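Local coordinates for protein protoporphyrinogen oxidase (Exiguobacterium sibiricum, PDB 3LOV) that probably oxidises coproporphyrinogen III to coproporphyrin III with FAD and molecular oxygen, a step in bacterial heme b biosynthesis, at residues Tyr338-Cys343 / Leu385-Lys390; Glu378-Ala383 / Val401-Leu406. All coordinates share one frame; numbering follows the deposited sequence.

In the fold
Contacts 1 and 2 join one helix, 377-392, to two strands of the same seven-stranded mixed sheet. Contact 2 uses the N-terminal part of the helix, 378-383, and strand 400-411, an outermost strand of that sheet. Contact 1 uses the following residues, 385-390, and the entry into strand 340-345, three strands further in. Their centres lie about 12 Å apart, and S339 OG of contact 1 touches A383 CB of contact 2 at 3.7 Å. Along the chain the segments alternate: 338-343, 378-383, 385-390, 401-406. The helix therefore lies across one face of the sheet in this flavin-containing amine oxidase fold. The strand segment of contact 2 includes L406, which touches the bound FAD.

Contact 1: residues Tyr338-Cys343 / Leu385-Lys390; sequences YSITAC and LQDLEK
The chain before strand 340-345 comes closest to segment 385-390 of helix 377-392 at Y338 and D387, whose CA atoms are 5.9 Å apart. D387 carries the contact. Its CB points at the other segment, and one carboxylate oxygen, OD2, accepts from two successive backbone amides. I340 N gives the better bond to D387 OD2, 2.8 Å, nearly along the C-O axis with an N-H...O angle of 153°. S339 N lies 2.6 Å from D387 OD2, a weak bond bent to 126°. The other oxygen, D387 OD1, accepts from a water at 2.5 Å, and this water also bonds S339 OG. Both carboxylate oxygens are thus held, which probably stabilises the charged form of D387. The Y338 ring stands 79° from the carboxylate plane and presents its CD1 edge to it. At the far end of the ring, the extended K390 chain brings its NZ to Y338 OH at 3.4 Å, a weak hydrogen bond. I340 CD1 packs on L388 CD2 at 3.9 Å, and C343 SG touches the same methyl. I391 also lies against Y338 and I340. On the sheet side, F330 of strand 329-332 touches I340 and C343; L360 of strand 357-364 touches C343 and L388.

Contact 2: residues Glu378-Ala383 / Val401-Leu406; sequences EVLQQA and VIISRL
Q381 leaves segment 378-383 of helix 377-392 with its CB directed at strand segment 401-406. CG lies anti to the backbone N (chi1 175°), and the chain stays extended, so the flat amide arrives tip to tip at V401. There Q381 CD lies 4.0 Å from V401 CG1 and CG2. OE1 is on the CG1 side, and Q381 NE2 meets V401 CG2 at 3.4 Å. An alanine in place of Q381 would lose the amide lying against V401 and would probably leave this valine less well covered. The preceding residue, L380, reaches a different part of the strand. L380 CD2 packs on I403 CG2 at 4.0 Å and lies over one face of the R405 guanidinium, 3.5 Å from R405 NH2. The axes of segments 378-383 and 401-406 come within 10.2 Å, their N-to-C directions 114° apart. The chemistry between the two segments is that of van der Waals contact: methyls meet a methyl, an amide and a guanidinium face. The directional bonds of R405 go to D377 at the helix start, a salt bridge from NH1, and to the carbonyl oxygens of E375 and V373 just before it, from NH2 and NE, tying them to the edge strand.

Contact 1: residues Tyr338-Cys343 / Leu385-Lys390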
loop_
_atom_site.group_PDB
_atom_site.type_symbol
_atom_site.label_atom_id
_atom_site.label_comp_id
_atom_site.label_asym_id
_atom_site.label_seq_id
_atom_site.Cartn_x
_atom_site.Cartn_y
_atom_site.Cartn_z
ATOM N N TYR A 338 -0.276 -20.030 -11.150
ATOM C CA TYR A 338 0.982 -19.440 -10.683
ATOM C C TYR A 338 0.889 -19.088 -9.216
ATOM O O TYR A 338 -0.175 -18.793 -8.720
ATOM C CB TYR A 338 1.325 -18.164 -11.472
ATOM C CG TYR A 338 1.453 -18.391 -12.940
ATOM C CD1 TYR A 338 2.636 -18.898 -13.470
ATOM C CD2 TYR A 338 0.409 -18.134 -13.794
ATOM C CE1 TYR A 338 2.783 -19.131 -14.817
ATOM C CE2 TYR A 338 0.535 -18.373 -15.155
ATOM C CZ TYR A 338 1.735 -18.869 -15.660
ATOM O OH TYR A 338 1.895 -19.120 -17.008
ATOM N N SER A 339 2.020 -19.134 -8.538
ATOM C CA SER A 339 2.142 -18.648 -7.184
ATOM C C SER A 339 2.317 -17.137 -7.126
ATOM O O SER A 339 1.803 -16.506 -6.210
ATOM C CB SER A 339 3.334 -19.330 -6.514
ATOM O OG SER A 339 3.154 -20.740 -6.494
ATOM N N ILE A 340 3.010 -16.535 -8.092
ATOM C CA ILE A 340 3.221 -15.095 -8.062
ATOM C C ILE A 340 2.006 -14.268 -8.518
ATOM O O ILE A 340 1.323 -14.622 -9.479
ATOM C CB ILE A 340 4.498 -14.657 -8.817
ATOM C CG1 ILE A 340 4.406 -14.847 -10.334
ATOM C CG2 ILE A 340 5.686 -15.413 -8.304
ATOM C CD1 ILE A 340 5.766 -14.493 -11.061
ATOM N N THR A 341 1.746 -13.161 -7.822
ATOM C CA THR A 341 0.646 -12.270 -8.176
ATOM C C THR A 341 1.097 -11.116 -9.073
ATOM O O THR A 341 0.266 -10.472 -9.731
ATOM C CB THR A 341 0.042 -11.665 -6.920
ATOM O OG1 THR A 341 0.966 -10.719 -6.389
ATOM C CG2 THR A 341 -0.243 -12.795 -5.824
ATOM N N ALA A 342 2.400 -10.835 -9.080
ATOM C CA ALA A 342 2.982 -9.766 -9.904
ATOM C C ALA A 342 4.479 -9.943 -9.910
ATOM O O ALA A 342 5.016 -10.646 -9.061
ATOM C CB ALA A 342 2.609 -8.349 -9.368
ATOM N N CYS A 343 5.142 -9.357 -10.895
ATOM C CA CYS A 343 6.603 -9.311 -10.958
ATOM C C CYS A 343 7.043 -8.020 -11.624
ATOM O O CYS A 343 6.401 -7.564 -12.575
ATOM C CB CYS A 343 7.181 -10.456 -11.754
ATOM S SG CYS A 343 9.007 -10.525 -11.709
ATOM N N LEU A 385 10.635 -19.349 -8.709
ATOM C CA LEU A 385 11.513 -19.712 -9.837
ATOM C C LEU A 385 10.781 -20.497 -10.908
ATOM O O LEU A 385 10.894 -20.177 -12.096
ATOM C CB LEU A 385 12.749 -20.488 -9.386
ATOM C CG LEU A 385 13.932 -19.538 -9.263
ATOM C CD1 LEU A 385 14.970 -19.980 -8.199
ATOM C CD2 LEU A 385 14.539 -19.295 -10.641
ATOM N N GLN A 386 10.028 -21.511 -10.497
ATOM C CA GLN A 386 9.231 -22.273 -11.447
ATOM C C GLN A 386 8.284 -21.380 -12.253
ATOM O O GLN A 386 8.091 -21.581 -13.455
ATOM C CB GLN A 386 8.383 -23.302 -10.727
ATOM C CG GLN A 386 9.180 -24.374 -10.037
ATOM C CD GLN A 386 8.302 -25.505 -9.527
ATOM O OE1 GLN A 386 7.150 -25.663 -9.968
ATOM N NE2 GLN A 386 8.849 -26.311 -8.610
ATOM N N ASP A 387 7.632 -20.442 -11.574
ATOM C CA ASP A 387 6.691 -19.567 -12.259
ATOM C C ASP A 387 7.451 -18.815 -13.315
ATOM O O ASP A 387 7.065 -18.827 -14.473
ATOM C CB ASP A 387 6.005 -18.584 -11.292
ATOM C CG ASP A 387 4.888 -19.227 -10.474
ATOM O OD1 ASP A 387 4.540 -20.381 -10.755
ATOM O OD2 ASP A 387 4.339 -18.573 -9.548
ATOM N N LEU A 388 8.548 -18.181 -12.932
ATOM C CA LEU A 388 9.252 -17.313 -13.861
ATOM C C LEU A 388 9.852 -18.101 -15.038
ATOM O O LEU A 388 9.781 -17.672 -16.194
ATOM C CB LEU A 388 10.326 -16.506 -13.140
ATOM C CG LEU A 388 9.800 -15.333 -12.295
ATOM C CD1 LEU A 388 10.937 -14.672 -11.497
ATOM C CD2 LEU A 388 9.063 -14.287 -13.180
ATOM N N GLU A 389 10.414 -19.262 -14.755
ATOM C CA GLU A 389 10.994 -20.063 -15.819
ATOM C C GLU A 389 9.922 -20.444 -16.839
ATOM O O GLU A 389 10.185 -20.546 -18.024
ATOM C CB GLU A 389 11.685 -21.309 -15.239
ATOM C CG GLU A 389 12.930 -20.970 -14.422
ATOM C CD GLU A 389 13.807 -22.169 -14.118
ATOM O OE1 GLU A 389 13.275 -23.301 -13.987
ATOM O OE2 GLU A 389 15.037 -21.965 -14.009
ATOM N N LYS A 390 8.706 -20.667 -16.372
ATOM C CA LYS A 390 7.632 -20.994 -17.277
ATOM C C LYS A 390 7.232 -19.741 -18.047
ATOM O O LYS A 390 7.048 -19.788 -19.260
ATOM C CB LYS A 390 6.445 -21.561 -16.520
ATOM C CG LYS A 390 5.327 -22.050 -17.422
ATOM C CD LYS A 390 4.068 -22.422 -16.627
ATOM C CE LYS A 390 2.875 -22.651 -17.580
ATOM N NZ LYS A 390 1.543 -22.490 -16.927
HETATM O O HOH W 1 4.054 -21.726 -8.684
#

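Contact 2: residues Glu378-Ala383 / Val401-Leu406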
loop_
_atom_site.group_PDB
_atom_site.type_symbol
_atom_site.label_atom_id
_atom_site.label_comp_id
_atom_site.label_asym_id
_atom_site.label_seq_id
_atom_site.Cartn_x
_atom_site.Cartn_y
_atom_site.Cartn_z
ATOM N N GLU A 378 13.233 -21.896 0.886
ATOM C CA GLU A 378 13.522 -22.775 -0.249
ATOM C C GLU A 378 12.245 -23.109 -1.006
ATOM O O GLU A 378 12.260 -23.136 -2.228
ATOM C CB GLU A 378 14.227 -24.080 0.180
ATOM C CG GLU A 378 15.363 -23.875 1.192
ATOM C CD GLU A 378 14.843 -23.887 2.631
ATOM O OE1 GLU A 378 14.403 -24.976 3.070
ATOM O OE2 GLU A 378 14.844 -22.820 3.305
ATOM N N VAL A 379 11.148 -23.353 -0.284
ATOM C CA VAL A 379 9.852 -23.609 -0.926
ATOM C C VAL A 379 9.284 -22.361 -1.648
ATOM O O VAL A 379 8.761 -22.451 -2.756
ATOM C CB VAL A 379 8.838 -24.167 0.085
ATOM C CG1 VAL A 379 7.475 -24.203 -0.507
ATOM C CG2 VAL A 379 9.243 -25.564 0.518
ATOM N N LEU A 380 9.400 -21.202 -1.013
ATOM C CA LEU A 380 8.985 -19.918 -1.604
ATOM C C LEU A 380 9.829 -19.588 -2.847
ATOM O O LEU A 380 9.324 -19.244 -3.902
ATOM C CB LEU A 380 9.147 -18.826 -0.556
ATOM C CG LEU A 380 8.625 -17.418 -0.772
ATOM C CD1 LEU A 380 7.176 -17.417 -1.325
ATOM C CD2 LEU A 380 8.703 -16.698 0.566
ATOM N N GLN A 381 11.131 -19.727 -2.715
ATOM C CA GLN A 381 12.023 -19.473 -3.820
ATOM C C GLN A 381 11.763 -20.402 -5.008
ATOM O O GLN A 381 11.714 -19.958 -6.157
ATOM C CB GLN A 381 13.448 -19.667 -3.356
ATOM C CG GLN A 381 14.443 -19.534 -4.465
ATOM C CD GLN A 381 15.796 -19.210 -3.931
ATOM O OE1 GLN A 381 15.944 -18.901 -2.742
ATOM N NE2 GLN A 381 16.805 -19.279 -4.797
ATOM N N GLN A 382 11.579 -21.685 -4.715
ATOM C CA GLN A 382 11.358 -22.673 -5.762
ATOM C C GLN A 382 10.047 -22.384 -6.528
ATOM O O GLN A 382 10.028 -22.414 -7.753
ATOM C CB GLN A 382 11.401 -24.099 -5.165
ATOM C CG GLN A 382 11.190 -25.249 -6.169
ATOM C CD GLN A 382 12.098 -25.156 -7.394
ATOM O OE1 GLN A 382 11.658 -25.402 -8.520
ATOM N NE2 GLN A 382 13.360 -24.783 -7.183
ATOM N N ALA A 383 8.975 -22.052 -5.808
ATOM C CA ALA A 383 7.709 -21.698 -6.437
ATOM C C ALA A 383 7.869 -20.473 -7.350
ATOM O O ALA A 383 7.405 -20.480 -8.488
ATOM C CB ALA A 383 6.650 -21.424 -5.372
ATOM N N VAL A 401 19.287 -14.069 -4.281
ATOM C CA VAL A 401 17.871 -13.941 -4.000
ATOM C C VAL A 401 17.679 -13.240 -2.655
ATOM O O VAL A 401 18.364 -13.539 -1.713
ATOM C CB VAL A 401 17.164 -15.320 -4.083
ATOM C CG1 VAL A 401 15.675 -15.188 -3.918
ATOM C CG2 VAL A 401 17.460 -15.952 -5.421
ATOM N N ILE A 402 16.766 -12.266 -2.597
ATOM C CA ILE A 402 16.465 -11.517 -1.369
ATOM C C ILE A 402 14.976 -11.708 -1.118
ATOM O O ILE A 402 14.124 -11.296 -1.942
ATOM C CB ILE A 402 16.805 -9.985 -1.512
ATOM C CG1 ILE A 402 18.289 -9.770 -1.901
ATOM C CG2 ILE A 402 16.427 -9.180 -0.191
ATOM C CD1 ILE A 402 18.596 -8.430 -2.766
ATOM N N ILE A 403 14.663 -12.368 0.001
ATOM C CA ILE A 403 13.303 -12.697 0.400
ATOM C C ILE A 403 12.875 -11.826 1.594
ATOM O O ILE A 403 13.601 -11.712 2.562
ATOM C CB ILE A 403 13.189 -14.197 0.802
ATOM C CG1 ILE A 403 13.302 -15.111 -0.428
ATOM C CG2 ILE A 403 11.877 -14.476 1.487
ATOM C CD1 ILE A 403 13.448 -16.606 -0.051
ATOM N N SER A 404 11.720 -11.193 1.503
ATOM C CA SER A 404 11.184 -10.394 2.604
ATOM C C SER A 404 9.732 -10.765 2.801
ATOM O O SER A 404 9.058 -11.162 1.856
ATOM C CB SER A 404 11.296 -8.916 2.288
ATOM O OG SER A 404 12.628 -8.620 1.909
ATOM N N ARG A 405 9.265 -10.679 4.038
ATOM C CA ARG A 405 7.928 -11.167 4.405
ATOM C C ARG A 405 7.236 -10.082 5.202
ATOM O O ARG A 405 7.768 -9.622 6.203
ATOM C CB ARG A 405 7.995 -12.457 5.251
ATOM C CG ARG A 405 8.396 -13.722 4.470
ATOM C CD ARG A 405 8.519 -14.943 5.387
ATOM N NE ARG A 405 8.810 -16.169 4.646
ATOM C CZ ARG A 405 10.018 -16.570 4.282
ATOM N NH1 ARG A 405 11.087 -15.844 4.589
ATOM N NH2 ARG A 405 10.162 -17.722 3.622
ATOM N N LEU A 406 6.057 -9.688 4.745
ATOM C CA LEU A 406 5.266 -8.653 5.377
ATOM C C LEU A 406 3.997 -9.302 5.908
ATOM O O LEU A 406 2.973 -9.393 5.185
ATOM C CB LEU A 406 4.989 -7.561 4.367
ATOM C CG LEU A 406 6.298 -6.952 3.817
ATOM C CD1 LEU A 406 6.747 -7.567 2.442
ATOM C CD2 LEU A 406 6.112 -5.490 3.706
#